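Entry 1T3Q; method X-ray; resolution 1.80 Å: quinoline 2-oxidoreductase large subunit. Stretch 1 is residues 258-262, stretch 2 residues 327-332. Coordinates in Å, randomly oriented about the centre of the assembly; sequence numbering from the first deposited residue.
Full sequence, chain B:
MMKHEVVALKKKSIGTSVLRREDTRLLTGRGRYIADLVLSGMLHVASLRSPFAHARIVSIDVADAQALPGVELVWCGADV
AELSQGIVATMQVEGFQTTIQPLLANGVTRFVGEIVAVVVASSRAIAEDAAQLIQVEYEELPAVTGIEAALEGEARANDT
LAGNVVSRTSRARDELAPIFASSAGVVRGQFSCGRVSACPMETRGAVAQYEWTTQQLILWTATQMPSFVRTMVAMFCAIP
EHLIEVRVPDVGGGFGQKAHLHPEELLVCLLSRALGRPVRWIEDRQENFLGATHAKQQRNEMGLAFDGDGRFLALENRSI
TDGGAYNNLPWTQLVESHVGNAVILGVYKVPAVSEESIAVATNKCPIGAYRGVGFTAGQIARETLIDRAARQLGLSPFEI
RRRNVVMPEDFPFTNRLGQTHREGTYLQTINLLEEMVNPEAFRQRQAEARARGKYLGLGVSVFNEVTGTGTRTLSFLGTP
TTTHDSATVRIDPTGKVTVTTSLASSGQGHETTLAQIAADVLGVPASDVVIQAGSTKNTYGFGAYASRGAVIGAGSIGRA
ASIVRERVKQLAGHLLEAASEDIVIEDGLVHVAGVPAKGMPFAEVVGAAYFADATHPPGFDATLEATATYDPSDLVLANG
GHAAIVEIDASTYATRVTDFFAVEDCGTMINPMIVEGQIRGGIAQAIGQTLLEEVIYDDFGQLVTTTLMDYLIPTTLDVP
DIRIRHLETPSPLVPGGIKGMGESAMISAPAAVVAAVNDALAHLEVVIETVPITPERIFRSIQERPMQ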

ATOM      1  N   LYS B 258     -15.258  18.553  -1.076  1.00 14.80           N
ATOM      2  CA  LYS B 258     -14.776  17.277  -0.587  1.00 14.71           C
ATOM      3  C   LYS B 258     -14.806  17.209   0.939  1.00 13.81           C
ATOM      4  O   LYS B 258     -14.132  16.386   1.558  1.00 15.09           O
ATOM      5  N   ALA B 259     -15.614  18.084   1.529  1.00 15.53           N
ATOM      6  CA  ALA B 259     -15.798  18.121   2.970  1.00 16.01           C
ATOM      7  C   ALA B 259     -17.237  17.692   3.257  1.00 17.41           C
ATOM      8  O   ALA B 259     -17.915  18.278   4.097  1.00 16.23           O
ATOM      9  N   HIS B 260     -17.698  16.687   2.522  1.00 17.58           N
ATOM     10  CA  HIS B 260     -19.040  16.134   2.706  1.00 18.94           C
ATOM     11  C   HIS B 260     -18.936  14.628   2.575  1.00 20.41           C
ATOM     12  O   HIS B 260     -17.965  14.102   2.019  1.00 19.00           O
ATOM     13  N   LEU B 261     -19.941  13.930   3.083  1.00 18.57           N
ATOM     14  CA  LEU B 261     -19.976  12.486   2.943  1.00 19.64           C
ATOM     15  C   LEU B 261     -20.768  12.285   1.661  1.00 18.49           C
ATOM     16  O   LEU B 261     -21.879  12.801   1.529  1.00 20.41           O
ATOM     17  N   HIS B 262     -20.209  11.556   0.704  1.00 17.57           N
ATOM     18  CA  HIS B 262     -20.914  11.339  -0.557  1.00 18.31           C
ATOM     19  C   HIS B 262     -21.554   9.961  -0.604  1.00 16.39           C
ATOM     20  O   HIS B 262     -20.996   8.990  -0.102  1.00 16.16           O
ATOM     21  N   ASN B 327     -30.396  17.471   3.098  1.00 19.00           N
ATOM     22  CA  ASN B 327     -29.395  18.192   3.863  1.00 19.86           C
ATOM     23  C   ASN B 327     -28.104  17.433   3.604  1.00 19.10           C
ATOM     24  O   ASN B 327     -28.074  16.209   3.722  1.00 17.57           O
ATOM     25  N   ASN B 328     -27.046  18.144   3.237  1.00 19.12           N
ATOM     26  CA  ASN B 328     -25.761  17.496   3.024  1.00 18.30           C
ATOM     27  C   ASN B 328     -25.254  17.143   4.419  1.00 17.56           C
ATOM     28  O   ASN B 328     -25.668  17.755   5.405  1.00 17.47           O
ATOM     29  N   LEU B 329     -24.365  16.163   4.506  1.00 17.38           N
ATOM     30  CA  LEU B 329     -23.774  15.786   5.787  1.00 18.52           C
ATOM     31  C   LEU B 329     -22.311  16.214   5.638  1.00 19.47           C
ATOM     32  O   LEU B 329     -21.679  15.881   4.640  1.00 18.12           O
ATOM     33  N   PRO B 330     -21.739  16.888   6.652  1.00 19.85           N
ATOM     34  CA  PRO B 330     -22.331  17.271   7.939  1.00 20.45           C
ATOM     35  C   PRO B 330     -22.842  18.704   8.129  1.00 20.43           C
ATOM     36  O   PRO B 330     -23.367  19.024   9.195  1.00 20.57           O
ATOM     37  N   TRP B 331     -22.711  19.560   7.120  1.00 19.60           N
ATOM     38  CA  TRP B 331     -23.115  20.959   7.269  1.00 19.55           C
ATOM     39  C   TRP B 331     -24.604  21.272   7.182  1.00 19.85           C
ATOM     40  O   TRP B 331     -25.071  22.217   7.820  1.00 18.97           O
ATOM     41  N   THR B 332     -25.331  20.481   6.394  1.00 18.23           N
ATOM     42  CA  THR B 332     -26.769  20.652   6.172  1.00 17.80           C
ATOM     43  C   THR B 332     -27.059  21.963   5.456  1.00 19.31           C
ATOM     44  O   THR B 332     -26.142  22.696   5.080  1.00 18.70           O
TER

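Two irregular loops meet here, 68 residues or more apart in sequence at every touching pair, and bury a modest 278 Å² between them. With no helix or strand to set a repeat, the register rests on a few backbone anchors, and the side chains pack around them. The CA atoms of His260 and Leu329 lie 5.7 Å apart, and beside them the Leu261 N donates to Leu329 O at 3.0 Å with a fairly straight N-H...O angle of 159°. The same carbonyl also receives a CA-H...O contact, His260 CA to Leu329 O at 3.3 Å, so one acceptor serves two consecutive residues.

Water 1 extends this anchor. It donates to Leu261 O at 2.7 Å and accepts from Leu329 N at 2.8 Å, linking backbone groups that are too far apart to pair directly. Leu261 and Leu329 are thus held by one direct bond and one through water.

Trp331 makes the main polar side-chain contact. Its CA-to-CB bond points toward the first stretch, and chi1 at -40° (m) with chi2 at 117° carries the indole across so that NE1 donates to Ala259 O at 2.8 Å. The N-H...O angle of 133° is well short of linear, but the bond satisfies the indole nitrogen. The same placement sets the six-membered ring near the small side chain of Ala259, with Ala259 CB 4.4 Å from Trp331 CZ2. A cis peptide bond precedes Pro330, whose CD sits 3.7 Å from Ala259 O, so the carbonyl that takes the indole proton also has the proline ring beside it.

His260 is the other aromatic partner. Its CA-to-CB bond points sideways, yet chi1 at -59° (m) and chi2 at 94° bring the end of the ring nearer to the second stretch. Trp331 NE1 lies over one face of the imidazole, and the edge of the indole is directed toward that face in an offset edge-to-face pair: the imidazole and the five-membered indole ring have centroids 5.0 Å apart and planes at 80°. The closest atoms are His260 NE2 and Trp331 CD1, at 3.4 Å. NE2 is hydrogen-bonded elsewhere in the structure and ND1 to a residue flanking one of the stretches, so both imidazole nitrogens have polar partners while the ring offers a face to Trp331. Asn328 (chi1 65°, p) also points toward the first stretch, its side chain near the edge of the His260 ring.

Leu261 points toward the second stretch with chi1 t and chi2 p, bringing CD2 to 4.0 Å from Leu329 CD1. Leu329 leaves sideways, and its chi angles of -143° and -129° both lie between the usual wells; even so, its methyl reaches this apolar contact alongside the backbone bond.

Thr332 faces away and supports its own loop: in the p rotamer (chi1 77°) its OG1 donates to Trp331 O at a very short 2.5 Å. A weak backbone bond, Thr332 N to Asn328 O at 2.9 Å, closes the turn that presents the indole. The rule to read here is a shared one: backbone bonds at Leu329 set the register, and the indole adds a hydrogen bond and an edge-to-face contact beside them.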

ATOM      1  CB  LYS B 258     -13.377  17.012  -1.158  1.00 15.44           C
ATOM      2  CG  LYS B 258     -13.450  16.776  -2.667  1.00 14.94           C
ATOM      3  CD  LYS B 258     -12.095  16.594  -3.342  1.00 16.29           C
ATOM      4  CE  LYS B 258     -12.285  16.498  -4.854  1.00 15.42           C
ATOM      5  NZ  LYS B 258     -11.000  16.640  -5.607  1.00 16.44           N
ATOM      6  CB  ALA B 259     -15.549  19.523   3.512  1.00 16.14           C
ATOM      7  CB  HIS B 260     -20.025  16.594   1.625  1.00 17.96           C
ATOM      8  CG  HIS B 260     -20.209  18.076   1.541  1.00 18.95           C
ATOM      9  ND1 HIS B 260     -19.484  18.865   0.675  1.00 18.08           N
ATOM     10  CD2 HIS B 260     -21.050  18.910   2.198  1.00 18.17           C
ATOM     11  CE1 HIS B 260     -19.873  20.121   0.798  1.00 18.33           C
ATOM     12  NE2 HIS B 260     -20.821  20.177   1.715  1.00 19.12           N
ATOM     13  CB  LEU B 261     -20.709  11.836   4.119  1.00 18.75           C
ATOM     14  CG  LEU B 261     -20.768  10.311   4.018  1.00 18.83           C
ATOM     15  CD1 LEU B 261     -19.366   9.733   4.160  1.00 18.39           C
ATOM     16  CD2 LEU B 261     -21.677   9.753   5.106  1.00 19.31           C
ATOM     17  CB  HIS B 262     -19.957  11.454  -1.747  1.00 18.22           C
ATOM     18  CG  HIS B 262     -18.985  12.583  -1.632  1.00 16.33           C
ATOM     19  ND1 HIS B 262     -19.379  13.901  -1.561  1.00 16.42           N
ATOM     20  CD2 HIS B 262     -17.633  12.588  -1.542  1.00 18.99           C
ATOM     21  CE1 HIS B 262     -18.311  14.669  -1.428  1.00 20.01           C
ATOM     22  NE2 HIS B 262     -17.240  13.897  -1.414  1.00 16.57           N
ATOM     23  CB  ASN B 327     -29.673  18.129   5.370  1.00 20.79           C
ATOM     24  CG  ASN B 327     -30.796  19.038   5.804  1.00 20.61           C
ATOM     25  OD1 ASN B 327     -31.851  18.572   6.236  1.00 22.68           O
ATOM     26  ND2 ASN B 327     -30.577  20.341   5.707  1.00 16.55           N
ATOM     27  CB  ASN B 328     -24.765  18.469   2.386  1.00 17.52           C
ATOM     28  CG  ASN B 328     -24.425  19.628   3.310  1.00 14.52           C
ATOM     29  OD1 ASN B 328     -24.946  20.733   3.165  1.00 16.70           O
ATOM     30  ND2 ASN B 328     -23.561  19.367   4.283  1.00 12.43           N
ATOM     31  CB  LEU B 329     -23.852  14.272   5.989  1.00 18.41           C
ATOM     32  CG  LEU B 329     -24.123  13.632   7.363  1.00 24.06           C
ATOM     33  CD1 LEU B 329     -23.071  12.570   7.625  1.00 21.10           C
ATOM     34  CD2 LEU B 329     -24.151  14.664   8.479  1.00 22.76           C
ATOM     35  CB  PRO B 330     -21.199  16.982   8.904  1.00 21.28           C
ATOM     36  CG  PRO B 330     -20.013  17.560   8.120  1.00 21.61           C
ATOM     37  CD  PRO B 330     -20.275  17.092   6.678  1.00 20.03           C
ATOM     38  CB  TRP B 331     -22.360  21.820   6.250  1.00 19.81           C
ATOM     39  CG  TRP B 331     -20.932  21.390   6.098  1.00 23.09           C
ATOM     40  CD1 TRP B 331     -20.340  20.898   4.969  1.00 22.74           C
ATOM     41  CD2 TRP B 331     -19.941  21.321   7.131  1.00 23.73           C
ATOM     42  NE1 TRP B 331     -19.048  20.520   5.236  1.00 22.13           N
ATOM     43  CE2 TRP B 331     -18.775  20.768   6.554  1.00 24.16           C
ATOM     44  CE3 TRP B 331     -19.927  21.668   8.489  1.00 26.60           C
ATOM     45  CZ2 TRP B 331     -17.604  20.550   7.289  1.00 25.22           C
ATOM     46  CZ3 TRP B 331     -18.762  21.452   9.223  1.00 26.87           C
ATOM     47  CH2 TRP B 331     -17.616  20.897   8.618  1.00 26.94           C
ATOM     48  CB  THR B 332     -27.595  20.600   7.500  1.00 17.50           C
ATOM     49  OG1 THR B 332     -27.473  21.839   8.214  1.00 17.44           O
ATOM     50  CG2 THR B 332     -27.097  19.464   8.387  1.00 18.09           C
TER
HETATM   51  O   HOH W   1     -23.769  14.582   2.218  1.00 21.31           O